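Local coordinates for dihydroxyacetone kinase (Citrobacter freundii, PDB 1UN8), which catalyses the ATP-dependent phosphorylation of dihydroxyacetone to dihydroxyacetone phosphate, working as a homodimer with a divalent metal ion, at residues V53-G58 and L157-A162; A162-E167 and I314-L319; N452-L457 and S487-P492; A470-R475 and A480-L485. One frame throughout, in Å; residues are numbered along the deposited sequence.

Overall arrangement
The four contacts fall into two clusters at opposite sides of the chain's centre; the two clusters lie in the substrate-binding and the ATP-binding domain of one polypeptide. Contacts 1 and 2 share Ala162 and use successive parts of helix 155-167, with centres about 12 Å apart; between them Lys160 NZ hydrogen-bonds to Ala317 O. Contact 1 includes Gly58, one of the substrate-binding residues. Contacts 3 and 4, in the helical-barrel domain, share helix 478-490 and lie about 15 Å apart between centres, contact 3 against the phospholipid and contact 4 beside the ATP-binding Thr476. Centre to centre, contacts 1 and 3 are about 75 Å apart.

Contact 1: residues V53-G58 and L157-A162; sequences VISGGG and LVHKIA
The glycine-rich strand that leads to the dihydroxyacetone site packs against helix 155-167 through two pairs, Val53 with Ala162 and Ser55 with His159. Residues 53-57 belong to strand 52-59, inside the sheet, and Gly58 opens the group of substrate-binding residues that continues through His61. Val53 and Ser55 both direct their beta carbons at the helix. CG1 of Val53, set anti to the backbone N (chi1 -178°), meets the methyl CB of Ala162 at 4.1 Å, a plain apolar touch. One helical turn earlier, His159 sends its imidazole across the gap, and the hydroxyl of Ser55 arrives at the edge of that ring, near its plane. Ser55 OG stands 3.1 Å from His159 CE1 and equally close to His159 NE2, while Ser55 CB follows at 3.4 Å from both ring atoms. The firm polar partners of the pair lie beyond it: Ser55 OG donates to the backbone O of Ile107 in the adjoining strand, and His159 NE2 is hydrogen-bonded to His65 ND1. The buried hydroxyl and imidazole are thus each anchored by another part of the domain, which should limit rotation of both groups. With Ser55 about 6 Å from the substrate-binding Lys109, side chain to side chain, the pair belongs to the polar surroundings of the site.

Contact 2: residues A162-E167 and I314-L319; sequences AGYFAE and IEKALL
The carbonyl O of Ala317, whose methyl group rests against the ring of Tyr164, is gripped twice, by Lys160 NZ and by the hydroxyl of Thr320. Lys160 comes from the same helix as Tyr164, so the two helices are joined by a polar clasp alongside their apolar contact. In that contact Ala317 CB approaches the root of the aromatic side chain, 3.7 Å from Tyr164 CG, while Ala317 CA makes an off-centre CH-pi contact, 4.2 Å from the centroid of the Tyr164 ring and 30° off its normal. The far end of the same ring reaches Lys316, with Tyr164 OH 3.2 Å from the methylene CD. The Lys316 chain is extended to CD and bends there (chi3 -62°), so that CD touches the phenol oxygen while CE and NZ lead away from it. Within helix 155-167 an edge of the tyrosine ring also lies over the face of Phe165, with Tyr164 CD2 3.8 Å above its centre. Short helix 314-319 leans on the C-terminal part of helix 155-167, where Ile161 also packs on Ala317 and Ile314; Ala162 and Ala166 meet Val53 of strand 52-59, and Phe165 touches helix 172-184.

Contact 3: residues N452-L457 and S487-P492; sequences NVVEAL and SLLAQP. With MYY ((2R)-3-(phosphonooxy)-2-(tetradecanoyloxy)propyl palmitate), chain C.
Two helices of the alpha-barrel that encloses the phospholipid meet where Val454 packs on Leu488 and Leu489. The branches of Val454 divide the work. CG1 takes Leu489, at 3.4 Å from its methyl CD1, and CG2 lies 3.9 Å from Leu488 CB; with chi1 at 173°, CG1 is anti to the backbone N and CG2 anti to the carbonyl carbon, which points one methyl at each leucine. Leu489 is at the exposed border and Leu488 in the interior, so the valine bridges from surface to core. Neighbouring residues of the same helix serve the lipid instead: Val453 CG2 comes to 2.9 Å from the palmitoyl carbonyl oxygen O10, and Leu457 CD1 reaches C13 of the tetradecanoyl chain at 3.8 Å. Pro492, just past the end of the other helix, brings its backbone O to 3.4 Å from the tetradecanoyl carbonyl oxygen O9. Asn452 caps the start of helix 453-468, its OD1 accepting from Glu455 N (3.0 Å) with the donor above the amide plane. Around the contact, Val453 and Leu457 rest on helix 413-427, Leu457 and Ala456 meet helix 430-448, and Leu488 turns to Ala498 of helix 495-511.

Contact 4: residues A470-R475 and A480-L485; sequences ADEGDR and ALQPAL
A type II beta turn from Asp471 to Asp474 holds Glu472 at its first corner and aims that side chain at Gln482 and Pro483, in a helix kinked at the proline. The turn is closed by Asp474 N bonding to Asp471 O (3.0 Å), and Gly473 takes the positive phi of 111° expected at the third position. A second tie comes from the side chain of Asp474, whose OD2 accepts from Asp471 N at 2.7 Å with the donor above the carboxylate plane. Beyond CG the chain of Glu472 is extended, which lets its carboxylate span the distance to the helix, and the two oxygens go to different residues. OE2 lies 3.4 Å from Pro483 CG, on the ring of the residue that has no N-H to give to the preceding turn. OE1 lies against the Gln482 chain, 3.6 Å from Gln482 CG, and comes close to the amide, whose plane is turned 51° from that of the carboxylate. The amide is probably modelled the wrong way round; turned back, it might donate a hydrogen bond to the glutamate. Asp471 and Asp474 both form salt bridges with Lys147 of the second subunit, so the turn also forms part of the contact between the two subunits. Placed between helices 453-468 and 478-490, the loop is fastened to the latter by Gly473 N bonding to Asp479 OD1; Pro483 packs on helix 495-511, Gln482 on Leu461 of helix 453-468, and Ala480 and Ala484 on helix 534-547.

Contact 1: residues V53-G58 and L157-A162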
loop_
_atom_site.group_PDB
_atom_site.type_symbol
_atom_site.label_atom_id
_atom_site.label_comp_id
_atom_site.label_asym_id
_atom_site.label_seq_id
_atom_site.Cartn_x
_atom_site.Cartn_y
_atom_site.Cartn_z
ATOM N N VAL A 53 16.221 17.250 -15.251
ATOM C CA VAL A 53 15.287 16.225 -15.705
ATOM C C VAL A 53 13.947 16.492 -15.011
ATOM O O VAL A 53 13.764 16.141 -13.838
ATOM C CB VAL A 53 15.778 14.810 -15.329
ATOM C CG1 VAL A 53 14.820 13.752 -15.850
ATOM C CG2 VAL A 53 17.179 14.573 -15.881
ATOM N N ILE A 54 13.004 17.098 -15.720
ATOM C CA ILE A 54 11.692 17.442 -15.153
ATOM C C ILE A 54 10.618 16.431 -15.558
ATOM O O ILE A 54 10.644 15.897 -16.679
ATOM C CB ILE A 54 11.229 18.838 -15.608
ATOM C CG1 ILE A 54 11.990 19.927 -14.850
ATOM C CG2 ILE A 54 9.728 18.991 -15.412
ATOM C CD1 ILE A 54 11.774 21.319 -15.399
ATOM N N SER A 55 9.685 16.176 -14.649
ATOM C CA SER A 55 8.586 15.276 -14.946
ATOM C C SER A 55 7.318 15.776 -14.267
ATOM O O SER A 55 7.242 16.927 -13.823
ATOM C CB SER A 55 8.899 13.858 -14.480
ATOM O OG SER A 55 7.989 12.929 -15.040
ATOM N N GLY A 56 6.323 14.898 -14.177
ATOM C CA GLY A 56 5.074 15.287 -13.553
ATOM C C GLY A 56 3.864 14.764 -14.296
ATOM O O GLY A 56 3.925 13.717 -14.956
ATOM N N GLY A 57 2.761 15.494 -14.171
ATOM C CA GLY A 57 1.516 15.093 -14.793
ATOM C C GLY A 57 0.438 15.126 -13.724
ATOM O O GLY A 57 0.664 15.654 -12.630
ATOM N N GLY A 58 -0.730 14.566 -14.026
ATOM C CA GLY A 58 -1.814 14.572 -13.060
ATOM C C GLY A 58 -1.408 13.847 -11.799
ATOM O O GLY A 58 -0.554 12.969 -11.852
ATOM N N LEU A 157 11.503 3.943 -14.511
ATOM C CA LEU A 157 12.753 3.292 -14.858
ATOM C C LEU A 157 13.461 4.222 -15.829
ATOM O O LEU A 157 14.692 4.238 -15.911
ATOM C CB LEU A 157 12.512 1.935 -15.507
ATOM C CG LEU A 157 11.878 0.884 -14.598
ATOM C CD1 LEU A 157 11.808 -0.432 -15.365
ATOM C CD2 LEU A 157 12.679 0.728 -13.311
ATOM N N VAL A 158 12.676 5.012 -16.559
ATOM C CA VAL A 158 13.239 5.959 -17.505
ATOM C C VAL A 158 13.862 7.107 -16.713
ATOM O O VAL A 158 14.936 7.600 -17.060
ATOM C CB VAL A 158 12.161 6.494 -18.475
ATOM C CG1 VAL A 158 12.737 7.591 -19.351
ATOM C CG2 VAL A 158 11.657 5.358 -19.355
ATOM N N HIS A 159 13.199 7.526 -15.637
ATOM C CA HIS A 159 13.739 8.602 -14.810
ATOM C C HIS A 159 15.116 8.172 -14.299
ATOM O O HIS A 159 16.066 8.941 -14.312
ATOM C CB HIS A 159 12.844 8.882 -13.591
ATOM C CG HIS A 159 11.551 9.565 -13.912
ATOM N ND1 HIS A 159 11.287 10.125 -15.144
ATOM C CD2 HIS A 159 10.476 9.844 -13.135
ATOM C CE1 HIS A 159 10.107 10.723 -15.110
ATOM N NE2 HIS A 159 9.598 10.569 -13.901
ATOM N N LYS A 160 15.200 6.923 -13.857
ATOM C CA LYS A 160 16.426 6.365 -13.303
ATOM C C LYS A 160 17.617 6.487 -14.246
ATOM O O LYS A 160 18.699 6.920 -13.850
ATOM C CB LYS A 160 16.211 4.890 -12.952
ATOM C CG LYS A 160 17.247 4.315 -11.993
ATOM C CD LYS A 160 17.289 5.126 -10.695
ATOM C CE LYS A 160 18.268 4.527 -9.696
ATOM N NZ LYS A 160 19.675 4.549 -10.187
ATOM N N ILE A 161 17.418 6.078 -15.492
ATOM C CA ILE A 161 18.475 6.142 -16.490
ATOM C C ILE A 161 18.811 7.589 -16.842
ATOM O O ILE A 161 19.986 7.966 -16.897
ATOM C CB ILE A 161 18.059 5.354 -17.752
ATOM C CG1 ILE A 161 18.378 3.870 -17.542
ATOM C CG2 ILE A 161 18.729 5.929 -18.983
ATOM C CD1 ILE A 161 19.786 3.497 -17.957
ATOM N N ALA A 162 17.786 8.398 -17.076
ATOM C CA ALA A 162 18.010 9.792 -17.400
ATOM C C ALA A 162 18.800 10.456 -16.272
ATOM O O ALA A 162 19.756 11.199 -16.512
ATOM C CB ALA A 162 16.678 10.497 -17.590
#

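Contact 2: residues A162-E167 and I314-L319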
loop_
_atom_site.group_PDB
_atom_site.type_symbol
_atom_site.label_atom_id
_atom_site.label_comp_id
_atom_site.label_asym_id
_atom_site.label_seq_id
_atom_site.Cartn_x
_atom_site.Cartn_y
_atom_site.Cartn_z
ATOM N N ALA A 162 17.786 8.398 -17.076
ATOM C CA ALA A 162 18.010 9.792 -17.400
ATOM C C ALA A 162 18.800 10.456 -16.272
ATOM O O ALA A 162 19.756 11.199 -16.512
ATOM C CB ALA A 162 16.678 10.497 -17.590
ATOM N N GLY A 163 18.391 10.176 -15.038
ATOM C CA GLY A 163 19.046 10.760 -13.886
ATOM C C GLY A 163 20.514 10.400 -13.780
ATOM O O GLY A 163 21.345 11.242 -13.439
ATOM N N TYR A 164 20.831 9.145 -14.064
ATOM C CA TYR A 164 22.204 8.671 -14.001
ATOM C C TYR A 164 23.118 9.583 -14.816
ATOM O O TYR A 164 24.074 10.150 -14.290
ATOM C CB TYR A 164 22.296 7.252 -14.552
ATOM C CG TYR A 164 23.699 6.703 -14.562
ATOM C CD1 TYR A 164 24.246 6.124 -13.417
ATOM C CD2 TYR A 164 24.499 6.796 -15.703
ATOM C CE1 TYR A 164 25.563 5.653 -13.407
ATOM C CE2 TYR A 164 25.817 6.332 -15.704
ATOM C CZ TYR A 164 26.344 5.761 -14.553
ATOM O OH TYR A 164 27.651 5.309 -14.537
ATOM N N PHE A 165 22.812 9.723 -16.099
ATOM C CA PHE A 165 23.609 10.546 -16.988
ATOM C C PHE A 165 23.579 12.034 -16.660
ATOM O O PHE A 165 24.617 12.690 -16.683
ATOM C CB PHE A 165 23.178 10.297 -18.435
ATOM C CG PHE A 165 23.502 8.909 -18.923
ATOM C CD1 PHE A 165 24.805 8.568 -19.277
ATOM C CD2 PHE A 165 22.521 7.922 -18.966
ATOM C CE1 PHE A 165 25.130 7.258 -19.664
ATOM C CE2 PHE A 165 22.833 6.610 -19.348
ATOM C CZ PHE A 165 24.142 6.279 -19.697
ATOM N N ALA A 166 22.406 12.571 -16.340
ATOM C CA ALA A 166 22.298 13.991 -16.019
ATOM C C ALA A 166 23.160 14.400 -14.824
ATOM O O ALA A 166 23.815 15.444 -14.865
ATOM C CB ALA A 166 20.843 14.366 -15.762
ATOM N N GLU A 167 23.157 13.589 -13.766
ATOM C CA GLU A 167 23.945 13.894 -12.571
ATOM C C GLU A 167 25.434 13.885 -12.859
ATOM O O GLU A 167 26.193 14.649 -12.268
ATOM C CB GLU A 167 23.648 12.891 -11.449
ATOM C CG GLU A 167 22.356 13.174 -10.702
ATOM C CD GLU A 167 22.474 14.344 -9.740
ATOM O OE1 GLU A 167 21.423 14.918 -9.362
ATOM O OE2 GLU A 167 23.617 14.675 -9.350
ATOM N N ILE A 314 22.082 0.374 -19.284
ATOM C CA ILE A 314 20.868 0.235 -18.488
ATOM C C ILE A 314 21.129 -0.299 -17.078
ATOM O O ILE A 314 20.867 0.391 -16.095
ATOM C CB ILE A 314 19.810 -0.685 -19.200
ATOM C CG1 ILE A 314 19.243 0.018 -20.438
ATOM C CG2 ILE A 314 18.676 -1.030 -18.244
ATOM C CD1 ILE A 314 18.509 1.296 -20.134
ATOM N N GLU A 315 21.651 -1.519 -16.982
ATOM C CA GLU A 315 21.896 -2.131 -15.679
ATOM C C GLU A 315 22.775 -1.295 -14.754
ATOM O O GLU A 315 22.500 -1.182 -13.562
ATOM C CB GLU A 315 22.509 -3.519 -15.854
ATOM C CG GLU A 315 22.546 -4.311 -14.565
ATOM C CD GLU A 315 23.249 -5.638 -14.720
ATOM O OE1 GLU A 315 23.103 -6.513 -13.840
ATOM O OE2 GLU A 315 23.961 -5.802 -15.723
ATOM N N LYS A 316 23.838 -0.723 -15.303
ATOM C CA LYS A 316 24.745 0.105 -14.517
ATOM C C LYS A 316 23.952 1.240 -13.889
ATOM O O LYS A 316 24.061 1.502 -12.693
ATOM C CB LYS A 316 25.849 0.675 -15.417
ATOM C CG LYS A 316 26.840 1.589 -14.709
ATOM C CD LYS A 316 27.765 2.294 -15.706
ATOM C CE LYS A 316 28.616 1.300 -16.498
ATOM N NZ LYS A 316 29.618 1.956 -17.395
ATOM N N ALA A 317 23.135 1.894 -14.708
ATOM C CA ALA A 317 22.317 3.017 -14.267
ATOM C C ALA A 317 21.209 2.651 -13.272
ATOM O O ALA A 317 20.861 3.450 -12.399
ATOM C CB ALA A 317 21.718 3.718 -15.479
ATOM N N LEU A 318 20.644 1.458 -13.407
ATOM C CA LEU A 318 19.596 1.043 -12.494
ATOM C C LEU A 318 20.139 0.846 -11.091
ATOM O O LEU A 318 19.540 1.288 -10.115
ATOM C CB LEU A 318 18.957 -0.266 -12.952
ATOM C CG LEU A 318 17.952 -0.244 -14.099
ATOM C CD1 LEU A 318 17.325 -1.634 -14.226
ATOM C CD2 LEU A 318 16.878 0.803 -13.833
ATOM N N LEU A 319 21.289 0.194 -11.003
ATOM C CA LEU A 319 21.903 -0.115 -9.723
ATOM C C LEU A 319 22.589 1.007 -8.962
ATOM O O LEU A 319 23.005 0.810 -7.830
ATOM C CB LEU A 319 22.877 -1.263 -9.920
ATOM C CG LEU A 319 22.210 -2.476 -10.575
ATOM C CD1 LEU A 319 23.271 -3.453 -10.997
ATOM C CD2 LEU A 319 21.227 -3.131 -9.612
#

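Contact 3: residues N452-L457 and S487-P492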
loop_
_atom_site.group_PDB
_atom_site.type_symbol
_atom_site.label_atom_id
_atom_site.label_comp_id
_atom_site.label_asym_id
_atom_site.label_seq_id
_atom_site.Cartn_x
_atom_site.Cartn_y
_atom_site.Cartn_z
ATOM N N ASN A 452 4.201 -29.429 46.834
ATOM C CA ASN A 452 3.115 -30.325 47.195
ATOM C C ASN A 452 2.009 -30.110 46.171
ATOM O O ASN A 452 2.002 -29.102 45.467
ATOM C CB ASN A 452 2.610 -30.033 48.610
ATOM C CG ASN A 452 1.822 -28.750 48.693
ATOM O OD1 ASN A 452 0.680 -28.670 48.229
ATOM N ND2 ASN A 452 2.426 -27.730 49.281
ATOM N N VAL A 453 1.079 -31.055 46.095
ATOM C CA VAL A 453 -0.016 -30.998 45.137
ATOM C C VAL A 453 -0.789 -29.690 45.096
ATOM O O VAL A 453 -0.990 -29.125 44.027
ATOM C CB VAL A 453 -0.999 -32.150 45.370
ATOM C CG1 VAL A 453 -1.965 -32.252 44.206
ATOM C CG2 VAL A 453 -0.232 -33.444 45.523
ATOM N N VAL A 454 -1.226 -29.206 46.249
ATOM C CA VAL A 454 -1.976 -27.961 46.286
ATOM C C VAL A 454 -1.178 -26.785 45.729
ATOM O O VAL A 454 -1.727 -25.907 45.072
ATOM C CB VAL A 454 -2.442 -27.643 47.727
ATOM C CG1 VAL A 454 -3.067 -26.254 47.802
ATOM C CG2 VAL A 454 -3.455 -28.684 48.161
ATOM N N GLU A 455 0.119 -26.761 45.993
ATOM C CA GLU A 455 0.951 -25.680 45.485
ATOM C C GLU A 455 1.011 -25.744 43.968
ATOM O O GLU A 455 0.880 -24.724 43.287
ATOM C CB GLU A 455 2.364 -25.781 46.060
ATOM C CG GLU A 455 2.715 -24.649 46.999
ATOM C CD GLU A 455 3.789 -25.034 47.999
ATOM O OE1 GLU A 455 4.924 -25.358 47.567
ATOM O OE2 GLU A 455 3.486 -25.005 49.219
ATOM N N ALA A 456 1.206 -26.955 43.450
ATOM C CA ALA A 456 1.297 -27.168 42.013
ATOM C C ALA A 456 -0.022 -26.802 41.331
ATOM O O ALA A 456 -0.027 -26.151 40.280
ATOM C CB ALA A 456 1.670 -28.628 41.724
ATOM N N LEU A 457 -1.134 -27.214 41.936
ATOM C CA LEU A 457 -2.453 -26.928 41.388
ATOM C C LEU A 457 -2.697 -25.433 41.317
ATOM O O LEU A 457 -3.331 -24.950 40.385
ATOM C CB LEU A 457 -3.544 -27.593 42.225
ATOM C CG LEU A 457 -3.636 -29.118 42.094
ATOM C CD1 LEU A 457 -4.709 -29.668 43.026
ATOM C CD2 LEU A 457 -3.946 -29.485 40.646
ATOM N N SER A 487 -8.881 -22.540 49.701
ATOM C CA SER A 487 -9.361 -23.245 50.881
ATOM C C SER A 487 -8.361 -24.337 51.274
ATOM O O SER A 487 -7.962 -24.439 52.437
ATOM C CB SER A 487 -10.724 -23.871 50.605
ATOM O OG SER A 487 -11.208 -24.559 51.743
ATOM N N LEU A 488 -7.952 -25.136 50.293
ATOM C CA LEU A 488 -7.014 -26.223 50.520
ATOM C C LEU A 488 -5.637 -25.746 50.967
ATOM O O LEU A 488 -4.942 -26.443 51.697
ATOM C CB LEU A 488 -6.886 -27.067 49.251
ATOM C CG LEU A 488 -8.136 -27.869 48.888
ATOM C CD1 LEU A 488 -7.999 -28.478 47.505
ATOM C CD2 LEU A 488 -8.349 -28.953 49.926
ATOM N N LEU A 489 -5.245 -24.557 50.533
ATOM C CA LEU A 489 -3.942 -24.013 50.893
ATOM C C LEU A 489 -3.866 -23.727 52.390
ATOM O O LEU A 489 -2.782 -23.702 52.974
ATOM C CB LEU A 489 -3.681 -22.731 50.103
ATOM C CG LEU A 489 -2.218 -22.374 49.822
ATOM C CD1 LEU A 489 -1.520 -23.552 49.154
ATOM C CD2 LEU A 489 -2.156 -21.134 48.936
ATOM N N ALA A 490 -5.023 -23.511 53.007
ATOM C CA ALA A 490 -5.090 -23.245 54.439
ATOM C C ALA A 490 -5.424 -24.536 55.189
ATOM O O ALA A 490 -4.909 -24.786 56.277
ATOM C CB ALA A 490 -6.141 -22.187 54.724
ATOM N N GLN A 491 -6.291 -25.349 54.595
ATOM C CA GLN A 491 -6.688 -26.620 55.181
ATOM C C GLN A 491 -6.492 -27.725 54.151
ATOM O O GLN A 491 -7.452 -28.244 53.581
ATOM C CB GLN A 491 -8.141 -26.552 55.633
ATOM C CG GLN A 491 -8.319 -25.746 56.902
ATOM C CD GLN A 491 -9.762 -25.678 57.357
ATOM O OE1 GLN A 491 -10.169 -26.393 58.271
ATOM N NE2 GLN A 491 -10.542 -24.804 56.727
ATOM N N PRO A 492 -5.223 -28.103 53.920
ATOM C CA PRO A 492 -4.703 -29.116 52.995
ATOM C C PRO A 492 -5.473 -30.423 52.916
ATOM O O PRO A 492 -5.446 -31.111 51.894
ATOM C CB PRO A 492 -3.283 -29.341 53.500
ATOM C CG PRO A 492 -2.905 -28.005 54.013
ATOM C CD PRO A 492 -4.138 -27.597 54.778
HETATM C C38 MYY C . -11.285 -31.796 31.804
HETATM C C37 MYY C . -10.857 -33.224 32.150
HETATM C C36 MYY C . -9.796 -33.232 33.254
HETATM C C35 MYY C . -9.388 -34.659 33.631
HETATM C C34 MYY C . -8.430 -34.664 34.827
HETATM C C33 MYY C . -8.002 -36.072 35.250
HETATM C C32 MYY C . -7.017 -36.029 36.423
HETATM C C31 MYY C . -7.677 -35.541 37.715
HETATM C C30 MYY C . -6.683 -35.083 38.790
HETATM C C29 MYY C . -5.937 -36.203 39.523
HETATM C C28 MYY C . -5.298 -35.646 40.801
HETATM C C27 MYY C . -4.564 -36.697 41.638
HETATM C C26 MYY C . -4.238 -36.190 43.048
HETATM C C25 MYY C . -3.488 -37.253 43.861
HETATM C C24 MYY C . -3.846 -37.256 45.348
HETATM C C23 MYY C . -2.887 -36.490 46.271
HETATM O O10 MYY C . -2.200 -35.561 45.844
HETATM O O8 MYY C . -2.802 -36.874 47.573
HETATM C C6 MYY C . -1.935 -36.030 48.353
HETATM C C5 MYY C . -2.750 -34.953 49.061
HETATM C C4 MYY C . -2.577 -35.041 50.587
HETATM O O6 MYY C . -2.679 -36.379 51.103
HETATM P P MYY C . -4.085 -37.151 51.316
HETATM O O4 MYY C . -4.900 -37.035 49.928
HETATM O O3 MYY C . -3.672 -38.703 51.474
HETATM O O5 MYY C . -4.865 -36.678 52.484
HETATM O O7 MYY C . -4.118 -34.992 48.608
HETATM C C7 MYY C . -4.746 -33.794 48.773
HETATM O O9 MYY C . -4.174 -32.840 49.298
HETATM C C8 MYY C . -6.205 -33.674 48.317
HETATM C C9 MYY C . -6.348 -32.595 47.243
HETATM C C10 MYY C . -7.021 -33.138 45.979
HETATM C C11 MYY C . -7.184 -32.061 44.903
HETATM C C12 MYY C . -7.788 -32.656 43.629
HETATM C C13 MYY C . -7.887 -31.625 42.503
HETATM C C14 MYY C . -8.198 -32.358 41.197
HETATM C C15 MYY C . -8.150 -31.446 39.970
HETATM C C16 MYY C . -9.472 -30.715 39.731
HETATM C C17 MYY C . -9.522 -30.217 38.285
HETATM C C18 MYY C . -10.962 -29.936 37.851
HETATM C C19 MYY C . -11.057 -29.722 36.338
HETATM C C20 MYY C . -12.515 -29.632 35.883
#

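Contact 4: residues A470-R475 and A480-L485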
loop_
_atom_site.group_PDB
_atom_site.type_symbol
_atom_site.label_atom_id
_atom_site.label_comp_id
_atom_site.label_asym_id
_atom_site.label_seq_id
_atom_site.Cartn_x
_atom_site.Cartn_y
_atom_site.Cartn_z
ATOM N N ALA A 470 -8.679 -14.499 32.258
ATOM C CA ALA A 470 -9.841 -14.424 33.143
ATOM C C ALA A 470 -9.476 -14.185 34.599
ATOM O O ALA A 470 -8.379 -14.522 35.049
ATOM C CB ALA A 470 -10.672 -15.689 33.021
ATOM N N ASP A 471 -10.414 -13.589 35.327
ATOM C CA ASP A 471 -10.252 -13.294 36.748
ATOM C C ASP A 471 -11.463 -13.787 37.508
ATOM O O ASP A 471 -12.478 -14.164 36.912
ATOM C CB ASP A 471 -10.110 -11.789 36.984
ATOM C CG ASP A 471 -8.682 -11.377 37.249
ATOM O OD1 ASP A 471 -8.084 -11.934 38.205
ATOM O OD2 ASP A 471 -8.164 -10.503 36.508
ATOM N N GLU A 472 -11.360 -13.789 38.830
ATOM C CA GLU A 472 -12.487 -14.226 39.633
ATOM C C GLU A 472 -13.612 -13.232 39.388
ATOM O O GLU A 472 -13.432 -12.021 39.540
ATOM C CB GLU A 472 -12.114 -14.273 41.113
ATOM C CG GLU A 472 -12.319 -15.652 41.705
ATOM C CD GLU A 472 -11.918 -15.751 43.159
ATOM O OE1 GLU A 472 -10.790 -15.325 43.495
ATOM O OE2 GLU A 472 -12.729 -16.269 43.960
ATOM N N GLY A 473 -14.762 -13.752 38.980
ATOM C CA GLY A 473 -15.894 -12.901 38.699
ATOM C C GLY A 473 -16.224 -12.848 37.220
ATOM O O GLY A 473 -17.274 -12.320 36.853
ATOM N N ASP A 474 -15.354 -13.387 36.366
ATOM C CA ASP A 474 -15.612 -13.354 34.925
ATOM C C ASP A 474 -16.480 -14.522 34.453
ATOM O O ASP A 474 -16.716 -14.705 33.263
ATOM C CB ASP A 474 -14.297 -13.310 34.125
ATOM C CG ASP A 474 -13.523 -12.000 34.323
ATOM O OD1 ASP A 474 -14.162 -10.959 34.576
ATOM O OD2 ASP A 474 -12.275 -12.003 34.212
ATOM N N ARG A 475 -16.938 -15.328 35.395
ATOM C CA ARG A 475 -17.823 -16.440 35.078
ATOM C C ARG A 475 -17.226 -17.656 34.373
ATOM O O ARG A 475 -17.819 -18.196 33.435
ATOM C CB ARG A 475 -19.036 -15.931 34.280
ATOM C CG ARG A 475 -19.762 -14.765 34.956
ATOM C CD ARG A 475 -21.149 -14.512 34.357
ATOM N NE ARG A 475 -22.034 -15.664 34.522
ATOM C CZ ARG A 475 -22.223 -16.610 33.604
ATOM N NH1 ARG A 475 -21.595 -16.538 32.442
ATOM N NH2 ARG A 475 -23.019 -17.645 33.857
ATOM N N ALA A 480 -14.769 -21.032 40.761
ATOM C CA ALA A 480 -14.966 -22.097 41.724
ATOM C C ALA A 480 -13.611 -22.709 42.091
ATOM O O ALA A 480 -13.386 -23.099 43.237
ATOM C CB ALA A 480 -15.901 -23.174 41.137
ATOM N N LEU A 481 -12.705 -22.772 41.117
ATOM C CA LEU A 481 -11.386 -23.364 41.327
ATOM C C LEU A 481 -10.530 -22.608 42.332
ATOM O O LEU A 481 -10.017 -23.193 43.281
ATOM C CB LEU A 481 -10.622 -23.458 40.003
ATOM C CG LEU A 481 -9.816 -24.728 39.700
ATOM C CD1 LEU A 481 -8.571 -24.326 38.943
ATOM C CD2 LEU A 481 -9.444 -25.472 40.958
ATOM N N GLN A 482 -10.370 -21.311 42.116
ATOM C CA GLN A 482 -9.553 -20.498 43.008
ATOM C C GLN A 482 -9.987 -20.614 44.465
ATOM O O GLN A 482 -9.170 -20.896 45.337
ATOM C CB GLN A 482 -9.591 -19.034 42.577
ATOM C CG GLN A 482 -8.637 -18.170 43.354
ATOM C CD GLN A 482 -7.916 -17.180 42.469
ATOM O OE1 GLN A 482 -8.528 -16.280 41.882
ATOM N NE2 GLN A 482 -6.601 -17.346 42.359
ATOM N N PRO A 483 -11.283 -20.395 44.744
ATOM C CA PRO A 483 -11.769 -20.494 46.121
ATOM C C PRO A 483 -11.355 -21.824 46.728
ATOM O O PRO A 483 -10.852 -21.872 47.852
ATOM C CB PRO A 483 -13.285 -20.384 45.955
ATOM C CG PRO A 483 -13.427 -19.500 44.773
ATOM C CD PRO A 483 -12.387 -20.044 43.829
ATOM N N ALA A 484 -11.558 -22.893 45.959
ATOM C CA ALA A 484 -11.222 -24.242 46.393
ATOM C C ALA A 484 -9.733 -24.407 46.644
ATOM O O ALA A 484 -9.334 -24.962 47.669
ATOM C CB ALA A 484 -11.692 -25.258 45.355
ATOM N N LEU A 485 -8.910 -23.930 45.716
ATOM C CA LEU A 485 -7.468 -24.065 45.876
ATOM C C LEU A 485 -6.963 -23.217 47.029
ATOM O O LEU A 485 -5.965 -23.555 47.675
ATOM C CB LEU A 485 -6.736 -23.704 44.581
ATOM C CG LEU A 485 -6.985 -24.708 43.448
ATOM C CD1 LEU A 485 -6.094 -24.390 42.272
ATOM C CD2 LEU A 485 -6.719 -26.125 43.941
#